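Local coordinates for BH1328 protein (Bacillus halodurans, PDB 2O5A), which probably acts as a ribosomal silencing factor, binding ribosomal protein uL14 and keeping the 30S and 50S subunits apart so that translation is repressed, at residues N43-V48 / V89-E94; F37-G42 / R95-L100; V11-D16 / A52-K57. One frame throughout, in Å; residues are numbered along the deposited sequence.

Interaction 1. Residues N43-V48 / V89-E94; sequences NSEKQV and VFHKDE. With MN (manganese (II) ion), chain C.
H91 turns its imidazole toward the start of helix 45-61 because its CG stands anti to the backbone N (chi1 178°), and E45, with CG beside its own backbone N and the chain extended beyond, crosses that ring obliquely. The CD2 edge of H91 does the touching: CD2 lies 3.5 Å from E45 N, which sits near the ring plane, and 3.6 Å from E45 CG. H91 ND1 accepts D93 N, in plane at the ring edge, at 2.9 Å, although the place of D93 N is less sure; this bond lies within the type I turn H91-E94 that ends the strand and may help to hold the ring's rotation. The E45 carboxylate is turned 78° from the imidazole, and its OE1 binds the manganese ion at 2.0 Å. R76 NH1 also bonds to OE1, so the carboxylate is likely to stay ionised.

V48 supplies the apolar half. Its CG1, anti to the backbone N (chi1 171°), meets V89 CG1 at 3.6 Å, the two valines sliding past each other in opposite directions, while CG2 rests against F90 O and H91 CA. An alanine here would lack both methyl branches and would probably loosen the seating of the first helical turn on the strand.

S44 is the N-cap, its OG accepting Q47 N at 3.1 Å. The whole is typical of an alpha/beta fold, in which a capped helix begins at the C-terminal ends of parallel strands, here 36-42 and 85-91.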
# COMPACT_ATOMS: atom_id res chain seq x y z
N ASN A 43 15.89 -10.97 -5.80
CA ASN A 43 16.60 -11.56 -4.66
C ASN A 43 17.77 -10.71 -4.19
O ASN A 43 18.45 -11.05 -3.22
CB ASN A 43 17.08 -12.96 -5.02
CG ASN A 43 15.94 -13.87 -5.44
OD1 ASN A 43 14.89 -13.91 -4.80
ND2 ASN A 43 16.13 -14.60 -6.53
N SER A 44 18.02 -9.60 -4.89
CA SER A 44 19.10 -8.70 -4.53
C SER A 44 18.75 -7.33 -5.10
O SER A 44 17.91 -7.22 -5.98
CB SER A 44 20.43 -9.17 -5.13
OG SER A 44 20.45 -8.99 -6.54
N GLU A 45 19.40 -6.29 -4.60
CA GLU A 45 19.13 -4.94 -5.08
C GLU A 45 19.54 -4.79 -6.54
O GLU A 45 18.99 -3.95 -7.25
CB GLU A 45 19.83 -3.92 -4.19
CG GLU A 45 19.13 -3.74 -2.86
CD GLU A 45 19.84 -2.80 -1.91
OE1 GLU A 45 19.42 -2.72 -0.74
OE2 GLU A 45 20.81 -2.14 -2.34
N LYS A 46 20.49 -5.60 -6.98
CA LYS A 46 20.94 -5.55 -8.37
C LYS A 46 19.88 -6.19 -9.26
O LYS A 46 19.66 -5.74 -10.39
CB LYS A 46 22.26 -6.30 -8.54
CG LYS A 46 22.71 -6.38 -10.00
CD LYS A 46 23.86 -7.36 -10.18
CE LYS A 46 24.29 -7.44 -11.63
NZ LYS A 46 25.38 -8.43 -11.84
N GLN A 47 19.25 -7.25 -8.77
CA GLN A 47 18.23 -7.94 -9.55
C GLN A 47 16.96 -7.10 -9.61
O GLN A 47 16.26 -7.10 -10.61
CB GLN A 47 17.90 -9.30 -8.94
CG GLN A 47 17.28 -10.27 -9.94
CD GLN A 47 16.40 -11.31 -9.29
OE1 GLN A 47 16.54 -11.61 -8.10
NE2 GLN A 47 15.49 -11.89 -10.07
N VAL A 48 16.66 -6.41 -8.51
CA VAL A 48 15.47 -5.57 -8.45
C VAL A 48 15.58 -4.43 -9.46
O VAL A 48 14.60 -4.09 -10.14
CB VAL A 48 15.28 -4.97 -7.04
CG1 VAL A 48 14.18 -3.92 -7.06
CG2 VAL A 48 14.93 -6.08 -6.06
N VAL A 89 8.10 -3.66 -7.90
CA VAL A 89 9.22 -4.59 -7.84
C VAL A 89 9.87 -4.51 -6.46
O VAL A 89 10.60 -3.56 -6.16
CB VAL A 89 10.28 -4.27 -8.92
CG1 VAL A 89 11.41 -5.29 -8.87
CG2 VAL A 89 9.63 -4.27 -10.30
N PHE A 90 9.61 -5.51 -5.63
CA PHE A 90 10.17 -5.54 -4.28
C PHE A 90 11.45 -6.36 -4.19
O PHE A 90 11.76 -7.17 -5.06
CB PHE A 90 9.17 -6.14 -3.29
CG PHE A 90 7.94 -5.33 -3.08
CD1 PHE A 90 6.90 -5.36 -4.01
CD2 PHE A 90 7.79 -4.55 -1.94
CE1 PHE A 90 5.74 -4.63 -3.81
CE2 PHE A 90 6.63 -3.81 -1.73
CZ PHE A 90 5.60 -3.86 -2.66
N HIS A 91 12.18 -6.13 -3.10
CA HIS A 91 13.40 -6.87 -2.82
C HIS A 91 12.87 -7.97 -1.91
O HIS A 91 12.10 -7.69 -0.99
CB HIS A 91 14.40 -5.98 -2.07
CG HIS A 91 15.66 -6.68 -1.69
ND1 HIS A 91 15.71 -7.69 -0.75
CD2 HIS A 91 16.94 -6.52 -2.12
CE1 HIS A 91 16.95 -8.11 -0.61
NE2 HIS A 91 17.72 -7.42 -1.43
N LYS A 92 13.25 -9.21 -2.17
CA LYS A 92 12.77 -10.33 -1.38
C LYS A 92 12.75 -10.08 0.13
O LYS A 92 11.97 -10.71 0.85
CB LYS A 92 13.59 -11.59 -1.69
CG LYS A 92 14.68 -11.90 -0.68
CD LYS A 92 15.42 -13.18 -1.04
CE LYS A 92 16.08 -13.79 0.17
NZ LYS A 92 17.06 -12.87 0.81
N ASP A 93 13.59 -9.17 0.60
CA ASP A 93 13.65 -8.86 2.03
C ASP A 93 12.82 -7.65 2.46
O ASP A 93 12.84 -7.29 3.64
CB ASP A 93 15.11 -8.64 2.46
CG ASP A 93 15.92 -9.92 2.45
OD1 ASP A 93 15.39 -10.97 2.86
OD2 ASP A 93 17.10 -9.87 2.04
N GLU A 94 12.10 -7.04 1.53
CA GLU A 94 11.28 -5.88 1.86
C GLU A 94 10.06 -6.31 2.68
O GLU A 94 9.33 -7.21 2.28
CB GLU A 94 10.83 -5.16 0.59
CG GLU A 94 10.23 -3.78 0.82
CD GLU A 94 11.19 -2.85 1.55
OE1 GLU A 94 10.83 -1.67 1.78
OE2 GLU A 94 12.31 -3.29 1.88
MN MN C . 20.43 -1.22 0.11

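Interaction 2. Residues F37-G42 / R95-L100; sequences FLICHG and RAYYNL
H41 lays its CB over the ring of Y97, off-centre, 4.1 Å from the ring centroid and 30° off the normal, a CH-pi contact. It does so from strand 36-42 of the mixed sheet of this alpha/beta fold, and the loop that follows strand 85-91 folds back to pack on that sheet. H41 carries CG in the crowded position between the backbone N and the carbonyl carbon (chi1 77°), which turns its imidazole across the outer end of the tyrosine. The two side chains cross at about a right angle; their ring centroids are 5.2 Å apart and the planes 74° from each other, an oblique meeting of aromatic groups. Y97 reaches the strand because its CG is anti to the backbone N.

Two residues along the strand, on the same face, I39 meets the CE1 edge of Y97. Its CG2, anti to the backbone N, comes in plane at the ring edge, 4.0 Å from Y97 CE1. The CD1 branch of I39 goes to L100, tip to tip, with I39 CD1 3.7 Å from L100 CD2, although L100 is poorly ordered. F90 of the adjacent strand touches I39, Y97 and L100, and W104 also packs on I39, so this is a hydrophobic patch between sheet and loop.

The loop also faces the second subunit: R95 NH1 forms a salt bridge with E94 OE2 of that subunit, although R95 and E94 are poorly ordered, and A96 packs on A96 of the same neighbour. Within the loop, Y98 N bonds to R95 O at 2.8 Å. One face of the Y98 ring receives Y97 CD2, which lies 3.6 Å above its plane, offset toward the rim.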
# COMPACT_ATOMS: atom_id res chain seq x y z
N PHE A 37 -2.31 -3.95 -11.09
CA PHE A 37 -1.14 -3.72 -10.25
C PHE A 37 -0.32 -5.00 -10.37
O PHE A 37 -0.78 -6.07 -9.97
CB PHE A 37 -1.55 -3.50 -8.80
CG PHE A 37 -1.82 -2.05 -8.43
CD1 PHE A 37 -2.00 -1.07 -9.41
CD2 PHE A 37 -1.89 -1.68 -7.09
CE1 PHE A 37 -2.26 0.25 -9.05
CE2 PHE A 37 -2.15 -0.36 -6.73
CZ PHE A 37 -2.33 0.61 -7.71
N LEU A 38 0.88 -4.90 -10.92
CA LEU A 38 1.73 -6.07 -11.09
C LEU A 38 2.81 -6.14 -10.01
O LEU A 38 3.61 -5.21 -9.86
CB LEU A 38 2.39 -6.05 -12.48
CG LEU A 38 3.22 -7.26 -12.92
CD1 LEU A 38 2.33 -8.49 -13.03
CD2 LEU A 38 3.88 -6.96 -14.26
N ILE A 39 2.83 -7.25 -9.27
CA ILE A 39 3.79 -7.45 -8.19
C ILE A 39 4.76 -8.59 -8.43
O ILE A 39 4.43 -9.62 -9.03
CB ILE A 39 3.06 -7.68 -6.87
CG1 ILE A 39 1.90 -6.69 -6.80
CG2 ILE A 39 4.05 -7.56 -5.70
CD1 ILE A 39 1.06 -6.74 -5.60
N CYS A 40 5.98 -8.38 -7.96
CA CYS A 40 7.05 -9.36 -8.09
C CYS A 40 8.20 -8.90 -7.23
O CYS A 40 8.14 -7.83 -6.60
CB CYS A 40 7.49 -9.46 -9.55
SG CYS A 40 8.17 -7.93 -10.22
N HIS A 41 9.27 -9.69 -7.19
CA HIS A 41 10.41 -9.32 -6.37
C HIS A 41 11.72 -9.85 -6.92
O HIS A 41 11.76 -10.77 -7.74
CB HIS A 41 10.21 -9.82 -4.94
CG HIS A 41 10.45 -11.29 -4.77
ND1 HIS A 41 11.67 -11.88 -5.04
CD2 HIS A 41 9.63 -12.29 -4.37
CE1 HIS A 41 11.59 -13.17 -4.80
NE2 HIS A 41 10.37 -13.45 -4.39
N GLY A 42 12.81 -9.24 -6.45
CA GLY A 42 14.14 -9.65 -6.85
C GLY A 42 14.82 -10.20 -5.61
O GLY A 42 14.39 -9.92 -4.50
N ARG A 95 9.85 -5.66 3.82
CA ARG A 95 8.73 -5.99 4.69
C ARG A 95 7.35 -5.63 4.15
O ARG A 95 6.40 -6.40 4.28
CB ARG A 95 8.91 -5.35 6.07
CG ARG A 95 10.07 -5.92 6.87
CD ARG A 95 9.94 -5.60 8.35
NE ARG A 95 10.13 -4.18 8.64
CZ ARG A 95 10.02 -3.64 9.85
NH1 ARG A 95 9.71 -4.41 10.89
NH2 ARG A 95 10.22 -2.35 10.03
N ALA A 96 7.23 -4.45 3.54
CA ALA A 96 5.95 -4.02 2.99
C ALA A 96 5.49 -5.01 1.92
O ALA A 96 4.33 -5.01 1.51
CB ALA A 96 6.08 -2.63 2.38
N TYR A 97 6.42 -5.86 1.49
CA TYR A 97 6.16 -6.87 0.48
C TYR A 97 5.40 -8.07 1.06
O TYR A 97 4.78 -8.84 0.32
CB TYR A 97 7.48 -7.32 -0.14
CG TYR A 97 7.37 -8.47 -1.12
CD1 TYR A 97 6.49 -8.42 -2.19
CD2 TYR A 97 8.17 -9.61 -0.98
CE1 TYR A 97 6.39 -9.46 -3.10
CE2 TYR A 97 8.08 -10.66 -1.88
CZ TYR A 97 7.19 -10.58 -2.94
OH TYR A 97 7.08 -11.62 -3.83
N TYR A 98 5.45 -8.22 2.38
CA TYR A 98 4.76 -9.31 3.04
C TYR A 98 3.52 -8.81 3.77
O TYR A 98 2.77 -9.58 4.37
CB TYR A 98 5.71 -10.03 4.01
CG TYR A 98 6.90 -10.64 3.32
CD1 TYR A 98 8.08 -9.92 3.15
CD2 TYR A 98 6.84 -11.93 2.80
CE1 TYR A 98 9.17 -10.47 2.47
CE2 TYR A 98 7.91 -12.49 2.11
CZ TYR A 98 9.08 -11.76 1.95
OH TYR A 98 10.14 -12.30 1.27
N ASN A 99 3.32 -7.50 3.72
CA ASN A 99 2.18 -6.85 4.34
C ASN A 99 1.33 -6.26 3.23
O ASN A 99 0.38 -5.51 3.47
CB ASN A 99 2.64 -5.73 5.29
CG ASN A 99 3.21 -6.27 6.58
OD1 ASN A 99 3.79 -5.53 7.37
ND2 ASN A 99 3.03 -7.57 6.82
N LEU A 100 1.68 -6.61 2.00
CA LEU A 100 0.97 -6.14 0.82
C LEU A 100 -0.43 -6.74 0.83
O LEU A 100 -1.24 -6.48 -0.06
CB LEU A 100 1.73 -6.58 -0.43
CG LEU A 100 1.94 -5.51 -1.50
CD1 LEU A 100 2.39 -4.21 -0.86
CD2 LEU A 100 2.97 -6.00 -2.49

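Interaction 3. Residues V11-D16 / A52-K57; sequences VNAVDD and AHELKK
The apolar contacts are centred on A13. Its CB points at helix 45-61 and reaches the backbone itself, 4.0 Å from L55 CA and 4.2 Å from L55 CG. With only a methyl group between the two helix backbones, the CA atoms of A13 and L55 come within 5.3 Å of each other. V14, one residue on, lies side by side with L55, both pointing the same way, and their branch tips meet at 4.1 Å between V14 CG2 and L55 CD1. V14 also touches I51 farther back on helix 45-61 and V22 and C40 of the sheet, while L55 packs on L82; the pair therefore lies between the two helices, with V14 also on the sheet.

E54 packs its aliphatic part on the backbone of helix 4-16. Its CG is anti to the backbone N and the chain bends at chi2 (62°), which sets E54 CG 3.3 Å from A13 O. This is packing of a methylene on a carbonyl oxygen.

At the solvent side two carboxylates come near each other. D16 OD1 stands 4.1 Å from E54 OE2, the side chains crossing obliquely and the carboxylate planes 69° apart. Two like charges so near each other would probably repel and might raise the pKa of one of them, though D16 is exposed and any shift is probably modest; K17, the next residue along, touches E54.

Overall the helix segments run at 137°, nearer antiparallel than parallel, and approach to 8.1 Å between axes. This is a close crossing of two helices lying on one face of a mixed sheet, with A13 at the nearest approach, an arrangement typical of layered alpha/beta folds.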
# COMPACT_ATOMS: atom_id res chain seq x y z
N VAL A 11 4.40 -8.02 -17.80
CA VAL A 11 4.68 -9.36 -17.31
C VAL A 11 5.90 -9.96 -18.01
O VAL A 11 6.74 -10.59 -17.38
CB VAL A 11 3.47 -10.31 -17.53
CG1 VAL A 11 3.84 -11.73 -17.13
CG2 VAL A 11 2.30 -9.83 -16.70
N ASN A 12 5.99 -9.75 -19.32
CA ASN A 12 7.11 -10.26 -20.10
C ASN A 12 8.41 -9.58 -19.68
O ASN A 12 9.39 -10.24 -19.34
CB ASN A 12 6.86 -10.05 -21.59
CG ASN A 12 5.79 -10.96 -22.15
OD1 ASN A 12 5.47 -10.92 -23.33
ND2 ASN A 12 5.23 -11.81 -21.28
N ALA A 13 8.41 -8.25 -19.72
CA ALA A 13 9.59 -7.48 -19.35
C ALA A 13 10.12 -8.00 -18.02
O ALA A 13 11.29 -8.37 -17.90
CB ALA A 13 9.23 -6.00 -19.22
N VAL A 14 9.25 -8.02 -17.02
CA VAL A 14 9.59 -8.49 -15.69
C VAL A 14 10.04 -9.96 -15.72
O VAL A 14 10.85 -10.38 -14.90
CB VAL A 14 8.37 -8.34 -14.74
CG1 VAL A 14 8.37 -9.43 -13.69
CG2 VAL A 14 8.42 -6.98 -14.06
N ASP A 15 9.52 -10.71 -16.68
CA ASP A 15 9.86 -12.13 -16.82
C ASP A 15 11.23 -12.37 -17.46
O ASP A 15 11.90 -13.35 -17.15
CB ASP A 15 8.79 -12.85 -17.63
CG ASP A 15 8.00 -13.84 -16.79
OD1 ASP A 15 7.45 -13.43 -15.75
OD2 ASP A 15 7.93 -15.03 -17.18
N ASP A 16 11.63 -11.47 -18.35
CA ASP A 16 12.92 -11.60 -19.02
C ASP A 16 14.06 -11.49 -18.02
O ASP A 16 15.13 -12.07 -18.22
CB ASP A 16 13.07 -10.51 -20.09
CG ASP A 16 12.15 -10.72 -21.27
OD1 ASP A 16 11.94 -9.76 -22.04
OD2 ASP A 16 11.66 -11.85 -21.45
N ALA A 52 13.34 -3.52 -12.87
CA ALA A 52 12.80 -2.18 -13.04
C ALA A 52 13.31 -1.52 -14.31
O ALA A 52 12.58 -0.76 -14.95
CB ALA A 52 13.15 -1.33 -11.83
N HIS A 53 14.55 -1.81 -14.68
CA HIS A 53 15.14 -1.22 -15.87
C HIS A 53 14.61 -1.85 -17.16
O HIS A 53 14.37 -1.15 -18.14
CB HIS A 53 16.67 -1.35 -15.82
CG HIS A 53 17.38 -0.44 -16.78
ND1 HIS A 53 17.76 -0.84 -18.04
CD2 HIS A 53 17.77 0.85 -16.66
CE1 HIS A 53 18.36 0.16 -18.66
NE2 HIS A 53 18.37 1.20 -17.84
N GLU A 54 14.41 -3.16 -17.15
CA GLU A 54 13.89 -3.85 -18.33
C GLU A 54 12.48 -3.35 -18.61
O GLU A 54 12.05 -3.28 -19.76
CB GLU A 54 13.88 -5.37 -18.11
CG GLU A 54 13.33 -6.19 -19.27
CD GLU A 54 14.15 -6.04 -20.54
OE1 GLU A 54 15.39 -5.94 -20.44
OE2 GLU A 54 13.55 -6.03 -21.64
N LEU A 55 11.77 -3.02 -17.54
CA LEU A 55 10.41 -2.51 -17.66
C LEU A 55 10.47 -1.12 -18.27
O LEU A 55 9.65 -0.76 -19.12
CB LEU A 55 9.74 -2.45 -16.29
CG LEU A 55 8.39 -3.18 -16.16
CD1 LEU A 55 7.85 -3.00 -14.75
CD2 LEU A 55 7.41 -2.63 -17.18
N LYS A 56 11.46 -0.34 -17.84
CA LYS A 56 11.65 1.01 -18.36
C LYS A 56 12.07 0.92 -19.82
O LYS A 56 11.54 1.62 -20.68
CB LYS A 56 12.72 1.74 -17.55
CG LYS A 56 13.08 3.11 -18.11
CD LYS A 56 14.10 3.83 -17.25
CE LYS A 56 14.26 5.27 -17.70
NZ LYS A 56 15.20 6.03 -16.84
N LYS A 57 13.04 0.05 -20.08
CA LYS A 57 13.55 -0.15 -21.43
C LYS A 57 12.42 -0.55 -22.38
O LYS A 57 12.28 0.02 -23.46
CB LYS A 57 14.63 -1.24 -21.40
CG LYS A 57 15.36 -1.44 -22.72
CD LYS A 57 16.62 -2.27 -22.52
CE LYS A 57 17.27 -2.62 -23.85
NZ LYS A 57 16.44 -3.57 -24.63

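Strand 36-42 ties the three contacts together. Interactions 1 and 2 adjoin, their centres about 10 Å apart: K92 N probably bonds to G42 O at 2.7 Å and Y98 OH to K92 O at 2.5 Å, so the turn after strand 85-91 is held by both. Alternate residues of the strands divide the work, V89 and C40 facing the helices and F90, I39 and H41 the loop 95-100. Interaction 3 lies on the helix side, its centre about 16 Å from that of interaction 2, and the two touch through C40 SG, 3.8 Å from V14 CG1. Helix 45-61 serves interactions 1 and 3, and its first turn carries the manganese ligand E45. Interactions 1 and 2 both reach the second subunit.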